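Local coordinates for protein glutamine cyclotransferase (Porphyromonas gingivalis W83, PDB 6QQL) that probably converts N-terminal glutamine of peptides into pyroglutamate as a zinc-dependent, mammalian-like type II glutaminyl cyclase, at residues A[235-240]-A[296-301]; A[230-235]-A[301-306]; A[26-31]-A[141-146]. All blocks are in the same frame, centred on the assembly; numbering follows the deposited sequence.

Contact 1 (A[235-240]-A[296-301])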
loop_
_atom_site.group_PDB
_atom_site.type_symbol
_atom_site.label_atom_id
_atom_site.label_comp_id
_atom_site.label_asym_id
_atom_site.label_seq_id
_atom_site.Cartn_x
_atom_site.Cartn_y
_atom_site.Cartn_z
ATOM N N LEU A 235 0.333 21.713 1.140
ATOM C CA LEU A 235 -0.991 21.488 0.591
ATOM C C LEU A 235 -2.083 21.602 1.645
ATOM O O LEU A 235 -3.253 21.339 1.327
ATOM C CB LEU A 235 -1.063 20.113 -0.055
ATOM C CG LEU A 235 -0.137 19.949 -1.243
ATOM C CD1 LEU A 235 -0.237 18.518 -1.787
ATOM C CD2 LEU A 235 -0.438 21.005 -2.287
ATOM N N GLY A 236 -1.730 21.955 2.885
ATOM C CA GLY A 236 -2.719 22.114 3.930
ATOM C C GLY A 236 -3.255 20.835 4.527
ATOM O O GLY A 236 -4.417 20.792 4.968
ATOM N N TYR A 237 -2.445 19.783 4.562
ATOM C CA TYR A 237 -2.897 18.492 5.055
ATOM C C TYR A 237 -2.300 18.162 6.411
ATOM O O TYR A 237 -2.387 17.018 6.867
ATOM C CB TYR A 237 -2.565 17.412 4.029
ATOM C CG TYR A 237 -3.480 17.492 2.837
ATOM C CD1 TYR A 237 -4.843 17.366 2.995
ATOM C CD2 TYR A 237 -2.985 17.743 1.554
ATOM C CE1 TYR A 237 -5.698 17.450 1.915
ATOM C CE2 TYR A 237 -3.837 17.837 0.458
ATOM C CZ TYR A 237 -5.202 17.685 0.649
ATOM O OH TYR A 237 -6.089 17.765 -0.416
ATOM N N GLY A 238 -1.746 19.165 7.088
ATOM C CA GLY A 238 -1.137 18.975 8.383
ATOM C C GLY A 238 -2.087 18.517 9.464
ATOM O O GLY A 238 -1.618 18.174 10.553
ATOM N N ASN A 239 -3.397 18.504 9.208
ATOM C CA ASN A 239 -4.311 17.827 10.120
ATOM C C ASN A 239 -4.242 16.319 9.958
ATOM O O ASN A 239 -4.729 15.588 10.828
ATOM C CB ASN A 239 -5.753 18.292 9.904
ATOM C CG ASN A 239 -6.195 18.142 8.470
ATOM O OD1 ASN A 239 -5.421 18.393 7.548
ATOM N ND2 ASN A 239 -7.435 17.718 8.268
ATOM N N TYR A 240 -3.609 15.847 8.888
ATOM C CA TYR A 240 -3.453 14.429 8.605
ATOM C C TYR A 240 -2.011 13.950 8.699
ATOM O O TYR A 240 -1.743 12.909 9.315
ATOM C CB TYR A 240 -4.026 14.141 7.213
ATOM C CG TYR A 240 -5.538 14.183 7.169
ATOM C CD1 TYR A 240 -6.291 13.235 7.844
ATOM C CD2 TYR A 240 -6.210 15.161 6.457
ATOM C CE1 TYR A 240 -7.668 13.256 7.804
ATOM C CE2 TYR A 240 -7.598 15.192 6.415
ATOM C CZ TYR A 240 -8.321 14.236 7.099
ATOM O OH TYR A 240 -9.703 14.256 7.079
ATOM N N VAL A 296 -9.712 11.804 3.440
ATOM C CA VAL A 296 -8.451 11.177 3.787
ATOM C C VAL A 296 -7.806 10.581 2.539
ATOM O O VAL A 296 -6.603 10.745 2.313
ATOM C CB VAL A 296 -8.666 10.141 4.899
ATOM C CG1 VAL A 296 -7.360 9.579 5.350
ATOM C CG2 VAL A 296 -9.328 10.801 6.059
ATOM N N LEU A 297 -8.591 9.913 1.687
ATOM C CA LEU A 297 -8.038 9.491 0.396
ATOM C C LEU A 297 -7.433 10.666 -0.370
ATOM O O LEU A 297 -6.333 10.540 -0.927
ATOM C CB LEU A 297 -9.090 8.763 -0.452
ATOM C CG LEU A 297 -9.474 7.372 0.075
ATOM C CD1 LEU A 297 -10.563 6.741 -0.731
ATOM C CD2 LEU A 297 -8.251 6.490 0.097
ATOM N N ASP A 298 -8.115 11.828 -0.387
ATOM C CA ASP A 298 -7.594 12.984 -1.136
ATOM C C ASP A 298 -6.258 13.455 -0.564
ATOM O O ASP A 298 -5.313 13.708 -1.320
ATOM C CB ASP A 298 -8.615 14.142 -1.163
ATOM C CG ASP A 298 -8.166 15.345 -2.048
ATOM O OD1 ASP A 298 -8.021 15.210 -3.276
ATOM O OD2 ASP A 298 -7.934 16.448 -1.510
ATOM N N ALA A 299 -6.151 13.547 0.767
ATOM C CA ALA A 299 -4.925 14.048 1.385
ATOM C C ALA A 299 -3.721 13.205 0.999
ATOM O O ALA A 299 -2.721 13.729 0.496
ATOM C CB ALA A 299 -5.073 14.068 2.901
ATOM N N VAL A 300 -3.801 11.893 1.227
ATOM C CA VAL A 300 -2.696 11.010 0.868
ATOM C C VAL A 300 -2.437 11.085 -0.622
ATOM O O VAL A 300 -1.295 11.272 -1.064
ATOM C CB VAL A 300 -2.991 9.563 1.287
ATOM C CG1 VAL A 300 -1.885 8.652 0.751
ATOM C CG2 VAL A 300 -3.131 9.441 2.799
ATOM N N GLY A 301 -3.498 10.894 -1.416
ATOM C CA GLY A 301 -3.360 10.900 -2.865
ATOM C C GLY A 301 -2.781 12.189 -3.413
ATOM O O GLY A 301 -1.811 12.177 -4.178
#

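Contact 2 (A[230-235]-A[301-306])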
loop_
_atom_site.group_PDB
_atom_site.type_symbol
_atom_site.label_atom_id
_atom_site.label_comp_id
_atom_site.label_asym_id
_atom_site.label_seq_id
_atom_site.Cartn_x
_atom_site.Cartn_y
_atom_site.Cartn_z
ATOM N N GLN A 230 6.388 17.676 4.255
ATOM C CA GLN A 230 6.380 19.092 3.925
ATOM C C GLN A 230 5.486 19.372 2.722
ATOM O O GLN A 230 4.827 20.413 2.666
ATOM C CB GLN A 230 7.811 19.566 3.695
ATOM C CG GLN A 230 8.479 19.819 5.025
ATOM C CD GLN A 230 9.685 20.729 4.959
ATOM O OE1 GLN A 230 9.646 21.855 5.460
ATOM N NE2 GLN A 230 10.779 20.236 4.376
ATOM N N THR A 231 5.435 18.452 1.757
ATOM C CA THR A 231 4.473 18.596 0.672
ATOM C C THR A 231 3.058 18.642 1.222
ATOM O O THR A 231 2.303 19.584 0.951
ATOM C CB THR A 231 4.638 17.449 -0.333
ATOM O OG1 THR A 231 5.839 17.632 -1.098
ATOM C CG2 THR A 231 3.404 17.304 -1.255
ATOM N N ALA A 232 2.703 17.655 2.046
ATOM C CA ALA A 232 1.407 17.644 2.720
ATOM C C ALA A 232 1.130 18.973 3.422
ATOM O O ALA A 232 0.079 19.587 3.220
ATOM C CB ALA A 232 1.359 16.477 3.706
ATOM N N ALA A 233 2.062 19.410 4.275
ATOM C CA ALA A 233 1.977 20.715 4.926
ATOM C C ALA A 233 1.609 21.821 3.943
ATOM O O ALA A 233 0.588 22.500 4.110
ATOM C CB ALA A 233 3.311 21.042 5.612
ATOM N N ALA A 234 2.433 22.013 2.905
ATOM C CA ALA A 234 2.180 23.085 1.945
ATOM C C ALA A 234 0.806 22.948 1.314
ATOM O O ALA A 234 0.161 23.955 1.004
ATOM C CB ALA A 234 3.261 23.116 0.867
ATOM N N LEU A 235 0.333 21.713 1.140
ATOM C CA LEU A 235 -0.991 21.488 0.591
ATOM C C LEU A 235 -2.083 21.602 1.645
ATOM O O LEU A 235 -3.253 21.339 1.327
ATOM C CB LEU A 235 -1.063 20.113 -0.055
ATOM C CG LEU A 235 -0.137 19.949 -1.243
ATOM C CD1 LEU A 235 -0.237 18.518 -1.787
ATOM C CD2 LEU A 235 -0.438 21.005 -2.287
ATOM N N GLY A 301 -3.498 10.894 -1.416
ATOM C CA GLY A 301 -3.360 10.900 -2.865
ATOM C C GLY A 301 -2.781 12.189 -3.413
ATOM O O GLY A 301 -1.811 12.177 -4.178
ATOM N N GLU A 302 -3.369 13.324 -3.041
ATOM C CA GLU A 302 -2.877 14.575 -3.599
ATOM C C GLU A 302 -1.458 14.865 -3.125
ATOM O O GLU A 302 -0.662 15.434 -3.887
ATOM C CB GLU A 302 -3.809 15.731 -3.239
ATOM C CG GLU A 302 -3.529 17.001 -4.029
ATOM C CD GLU A 302 -3.958 16.910 -5.488
ATOM O OE1 GLU A 302 -5.067 16.389 -5.749
ATOM O OE2 GLU A 302 -3.186 17.365 -6.365
ATOM N N THR A 303 -1.100 14.430 -1.905
ATOM C CA THR A 303 0.286 14.578 -1.447
ATOM C C THR A 303 1.236 13.756 -2.310
ATOM O O THR A 303 2.212 14.284 -2.854
ATOM C CB THR A 303 0.439 14.190 0.039
ATOM O OG1 THR A 303 -0.267 15.109 0.889
ATOM C CG2 THR A 303 1.883 14.219 0.434
ATOM N N VAL A 304 0.938 12.474 -2.499
ATOM C CA VAL A 304 1.895 11.614 -3.180
ATOM C C VAL A 304 2.060 12.032 -4.635
ATOM O O VAL A 304 3.185 12.102 -5.143
ATOM C CB VAL A 304 1.474 10.141 -3.048
ATOM C CG1 VAL A 304 2.311 9.271 -3.932
ATOM C CG2 VAL A 304 1.613 9.706 -1.625
ATOM N N ILE A 305 0.954 12.322 -5.330
ATOM C CA ILE A 305 1.052 12.748 -6.729
ATOM C C ILE A 305 1.866 14.045 -6.851
ATOM O O ILE A 305 2.717 14.179 -7.739
ATOM C CB ILE A 305 -0.356 12.855 -7.355
ATOM C CG1 ILE A 305 -0.271 12.819 -8.880
ATOM C CG2 ILE A 305 -1.086 14.119 -6.947
ATOM C CD1 ILE A 305 -1.466 12.211 -9.536
ATOM N N ARG A 306 1.654 14.995 -5.936
ATOM C CA ARG A 306 2.408 16.243 -5.964
ATOM C C ARG A 306 3.889 15.997 -5.722
ATOM O O ARG A 306 4.746 16.537 -6.433
ATOM C CB ARG A 306 1.843 17.208 -4.925
ATOM C CG ARG A 306 0.639 17.851 -5.435
ATOM C CD ARG A 306 1.029 18.936 -6.396
ATOM N NE ARG A 306 -0.159 19.404 -7.095
ATOM C CZ ARG A 306 -1.192 20.027 -6.536
ATOM N NH1 ARG A 306 -1.198 20.289 -5.237
ATOM N NH2 ARG A 306 -2.224 20.388 -7.291
#

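Contact 3 (A[26-31]-A[141-146])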
loop_
_atom_site.group_PDB
_atom_site.type_symbol
_atom_site.label_atom_id
_atom_site.label_comp_id
_atom_site.label_asym_id
_atom_site.label_seq_id
_atom_site.Cartn_x
_atom_site.Cartn_y
_atom_site.Cartn_z
ATOM N N ASP A 26 -5.048 19.894 -7.480
ATOM C CA ASP A 26 -5.260 19.924 -8.920
ATOM C C ASP A 26 -5.180 18.568 -9.612
ATOM O O ASP A 26 -5.958 18.324 -10.540
ATOM C CB ASP A 26 -4.242 20.867 -9.572
ATOM C CG ASP A 26 -4.899 22.030 -10.281
ATOM O OD1 ASP A 26 -6.148 22.061 -10.332
ATOM O OD2 ASP A 26 -4.167 22.911 -10.779
ATOM N N LEU A 27 -4.282 17.667 -9.197
ATOM C CA LEU A 27 -3.954 16.523 -10.045
ATOM C C LEU A 27 -4.641 15.217 -9.683
ATOM O O LEU A 27 -4.721 14.331 -10.543
ATOM C CB LEU A 27 -2.446 16.268 -10.024
ATOM C CG LEU A 27 -1.619 17.533 -10.192
ATOM C CD1 LEU A 27 -0.157 17.260 -9.876
ATOM C CD2 LEU A 27 -1.804 18.020 -11.617
ATOM N N PHE A 28 -5.139 15.060 -8.465
ATOM C CA PHE A 28 -5.616 13.769 -8.001
ATOM C C PHE A 28 -7.111 13.810 -7.727
ATOM O O PHE A 28 -7.591 14.691 -7.009
ATOM C CB PHE A 28 -4.839 13.392 -6.754
ATOM C CG PHE A 28 -5.250 12.109 -6.128
ATOM C CD1 PHE A 28 -6.296 12.072 -5.216
ATOM C CD2 PHE A 28 -4.518 10.945 -6.368
ATOM C CE1 PHE A 28 -6.646 10.888 -4.602
ATOM C CE2 PHE A 28 -4.849 9.742 -5.742
ATOM C CZ PHE A 28 -5.917 9.712 -4.865
ATOM N N SER A 29 -7.836 12.826 -8.230
ATOM C CA SER A 29 -9.274 12.751 -8.009
ATOM C C SER A 29 -9.541 11.724 -6.920
ATOM O O SER A 29 -9.249 10.536 -7.092
ATOM C CB SER A 29 -10.036 12.363 -9.263
ATOM O OG SER A 29 -11.271 11.789 -8.857
ATOM N N ALA A 30 -10.050 12.187 -5.782
ATOM C CA ALA A 30 -10.397 11.248 -4.726
ATOM C C ALA A 30 -11.660 10.454 -5.059
ATOM O O ALA A 30 -11.806 9.307 -4.599
ATOM C CB ALA A 30 -10.538 11.999 -3.409
ATOM N N ASP A 31 -12.568 11.017 -5.872
ATOM C CA ASP A 31 -13.763 10.262 -6.238
ATOM C C ASP A 31 -13.389 8.997 -6.989
ATOM O O ASP A 31 -13.887 7.906 -6.684
ATOM C CB ASP A 31 -14.721 11.105 -7.074
ATOM C CG ASP A 31 -15.497 12.091 -6.244
ATOM O OD1 ASP A 31 -15.754 11.799 -5.049
ATOM O OD2 ASP A 31 -15.908 13.128 -6.815
ATOM N N LEU A 141 -3.069 4.195 -5.369
ATOM C CA LEU A 141 -2.055 3.916 -6.379
ATOM C C LEU A 141 -2.678 3.565 -7.736
ATOM O O LEU A 141 -2.046 3.773 -8.779
ATOM C CB LEU A 141 -1.141 2.801 -5.876
ATOM C CG LEU A 141 -0.293 3.210 -4.661
ATOM C CD1 LEU A 141 0.607 2.072 -4.210
ATOM C CD2 LEU A 141 0.508 4.496 -4.915
ATOM N N LEU A 142 -3.902 3.029 -7.748
ATOM C CA LEU A 142 -4.638 2.919 -9.003
ATOM C C LEU A 142 -4.893 4.289 -9.619
ATOM O O LEU A 142 -4.712 4.486 -10.827
ATOM C CB LEU A 142 -5.968 2.214 -8.776
ATOM C CG LEU A 142 -5.967 0.704 -8.635
ATOM C CD1 LEU A 142 -7.380 0.304 -8.297
ATOM C CD2 LEU A 142 -5.427 -0.008 -9.885
ATOM N N GLU A 143 -5.371 5.242 -8.809
ATOM C CA GLU A 143 -5.697 6.544 -9.378
ATOM C C GLU A 143 -4.441 7.296 -9.776
ATOM O O GLU A 143 -4.453 8.026 -10.781
ATOM C CB GLU A 143 -6.560 7.361 -8.414
ATOM C CG GLU A 143 -6.531 8.886 -8.640
ATOM C CD GLU A 143 -7.213 9.385 -9.909
ATOM O OE1 GLU A 143 -7.683 8.571 -10.746
ATOM O OE2 GLU A 143 -7.316 10.629 -10.038
ATOM N N ILE A 144 -3.342 7.105 -9.041
ATOM C CA ILE A 144 -2.070 7.650 -9.504
ATOM C C ILE A 144 -1.684 7.022 -10.833
ATOM O O ILE A 144 -1.330 7.723 -11.793
ATOM C CB ILE A 144 -0.980 7.485 -8.431
ATOM C CG1 ILE A 144 -1.361 8.329 -7.205
ATOM C CG2 ILE A 144 0.396 7.880 -8.986
ATOM C CD1 ILE A 144 -0.418 8.218 -6.058
ATOM N N ALA A 145 -1.801 5.696 -10.924
ATOM C CA ALA A 145 -1.471 5.016 -12.169
ATOM C C ALA A 145 -2.212 5.635 -13.346
ATOM O O ALA A 145 -1.610 5.929 -14.382
ATOM C CB ALA A 145 -1.797 3.530 -12.057
ATOM N N ARG A 146 -3.510 5.899 -13.185
ATOM C CA ARG A 146 -4.267 6.476 -14.290
ATOM C C ARG A 146 -3.683 7.816 -14.714
ATOM O O ARG A 146 -3.455 8.057 -15.908
ATOM C CB ARG A 146 -5.744 6.618 -13.918
ATOM C CG ARG A 146 -6.586 7.167 -15.061
ATOM C CD ARG A 146 -8.067 7.211 -14.721
ATOM N NE ARG A 146 -8.339 7.981 -13.521
ATOM C CZ ARG A 146 -8.654 9.270 -13.521
ATOM N NH1 ARG A 146 -8.730 9.938 -14.668
ATOM N NH2 ARG A 146 -8.901 9.888 -12.372
HETATM O O HOH W 1 -6.246 12.121 -11.632
#

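Contact 1 (A[235-240]-A[296-301])
Ala299 and Tyr237 meet where the loop after helix 222-234 folds against helix 294-311 in the alpha/beta fold of this M28-family protein. Gly236, at positive phi, ends helix 222-234 in a Schellman motif, and the chain leaving it presents two tyrosines to the neighbouring helix. The backbones are nearest here, with 6.1 Å between Tyr237 CA and Ala299 CA. Ala299 lies over one face of the Tyr237 ring: its CA is 3.6 Å from the ring centroid and 14° off the ring normal, which meets the criteria for a CH-pi contact. The methyl group is shifted toward the rim, Ala299 CB being 3.3 Å from Tyr237 CD1. On the opposite face sits Leu235 O, also offset toward the rim, which places the ring between the helix and the carbonyl two residues back in the chain.

Tyr240 brings the second ring. A backbone bond from Tyr240 N to Tyr237 O ties the two tyrosines together, and Tyr240 CD2 reaches the same methyl, Ala299 CB, at 3.9 Å. One turn earlier on the helix, Val296 CG2 touches Tyr240 CE1 at 3.4 Å, the two side chains crossing at about a right angle. Both contacts are oblique to the ring.

The polar element is at the far end of Tyr237. Asp298, seen to bind magnesium in this protein although the ion is absent here, has CG anti to the backbone N (chi1 -175°), which puts CG within 3.6 Å of Tyr237 OH. Tyr237 OH donates to Asp298 OD2 at 2.5 Å, approaching from above the carboxylate, 38° out of its plane.

Contact 2 (A[230-235]-A[301-306])
Ala232 and Thr303 mark the nearest approach of the two backbones, 5.3 Å from CA to CA, in the helix-helix packing of 222-234 on 294-311; the axes of segments 230-234 and 301-306 pass 9.0 Å apart with their directions 118° from each other. Ala232 CB rests against Thr303 OG1 at 3.5 Å. Beside it, the Thr231 and Thr303 side chains slide past each other in opposite directions, and their methyl carbons, Thr231 CG2 and Thr303 CG2, lie 3.8 Å apart. Each hydroxyl is turned back to its own helix: Thr231 OG1, anti to the carbonyl carbon (chi1 -73°), bonds to Ala227 O, and Thr303 OG1 bonds to Ala299 O.

Leu235 packs against Glu302 and Arg306. Leu235 CD1 is 3.8 Å from Glu302 O and equally near Arg306 CG, while Leu235 CD2 meets Arg306 NH1 at the edge of the guanidinium, in its plane. Glu302 OE2 stands 3.2 Å above the Arg306 guanidinium plane, over its centre, so this salt bridge rests on charge and no N-H points at the oxygen. The Glu302 carboxylate, seen to bind magnesium in this protein but without the ion here, accepts from the backbone N atoms of Leu27 and Phe28.

Chemically, the segments are joined mostly by methyl and methylene groups packing on one another and on polar atoms, without a polar bond between them; the Glu302 charge would be expected to offset that of Arg306.

Contact 3 (A[26-31]-A[141-146])
Ser29 and Glu143 join the start of helix 30-42 to helix 131-149, the helix that also carries the zinc ligand Asp133 in this alpha/beta fold. Ser29 is the N-cap of helix 30-42: its OG bonds to Ser32 N.

Among the hydrogen bonds, the one directly across the contact runs from Ser29 N to Glu143 OE2, at 2.9 Å with an N-H to acceptor angle of 155°. It reaches the anti side of the oxygen, somewhat out of the carboxylate plane. Ser29 CB also lies 3.3 Å from Glu143 OE2. A water is modelled between Leu27 O, 2.9 Å away, and the same oxygen, but it lies too close to Glu143 OE2, and that half of the bridge is doubtful.

The ionic part engages the other carboxylate oxygen. Arg146, one turn further along the helix, is paired with Glu143 OE1 as a salt bridge, but Arg146 NH2 lies too close to that oxygen and the detail is doubtful; the bond from Arg146 NE to Glu143 OE1, 2.9 Å long, is weak. Ser32 OG bonds to OE1 as well. With that caution, the buried carboxylate divides its partners, a backbone N-H on OE2 and the guanidinium plus a serine hydroxyl on OE1, and the arginine would be expected to stabilise its charge.

The apolar part is built on Phe28, a residue seen at a magnesium site of this protein, with no ion bound here. Glu143 CG, anti to the backbone N (chi1 158°), lies over one face of the Phe28 ring, 3.9 Å from its centroid and 28° off the normal, a CH-pi contact. Glu143 CG is 3.5 Å from Phe28 CE2, and the edge at that same ring atom, near the ring plane, meets Ile144 CG1 at 4.0 Å.

How the contacts relate
Helix 294-311 connects the set: contacts 1 and 2 use successive turns of it, share Leu235 and Gly301, and have centres about 7 Å apart. Contact 3 lies about 13 Å from each, centre to centre. Along the chain it closes first, and contact 1 is then nested inside the loop closed by contact 2. Segment 26-31 touches helix 294-311, where Phe28 CE2 packs on Gly301 CA at 3.4 Å, and also helix 131-149. The residues seen at magnesium in this protein are spread over the three contacts, Asp298 in contact 1, Glu302 in contact 2, Asp26 and Phe28 in contact 3; no magnesium is bound here, but the packing is consistent with holding them near one another.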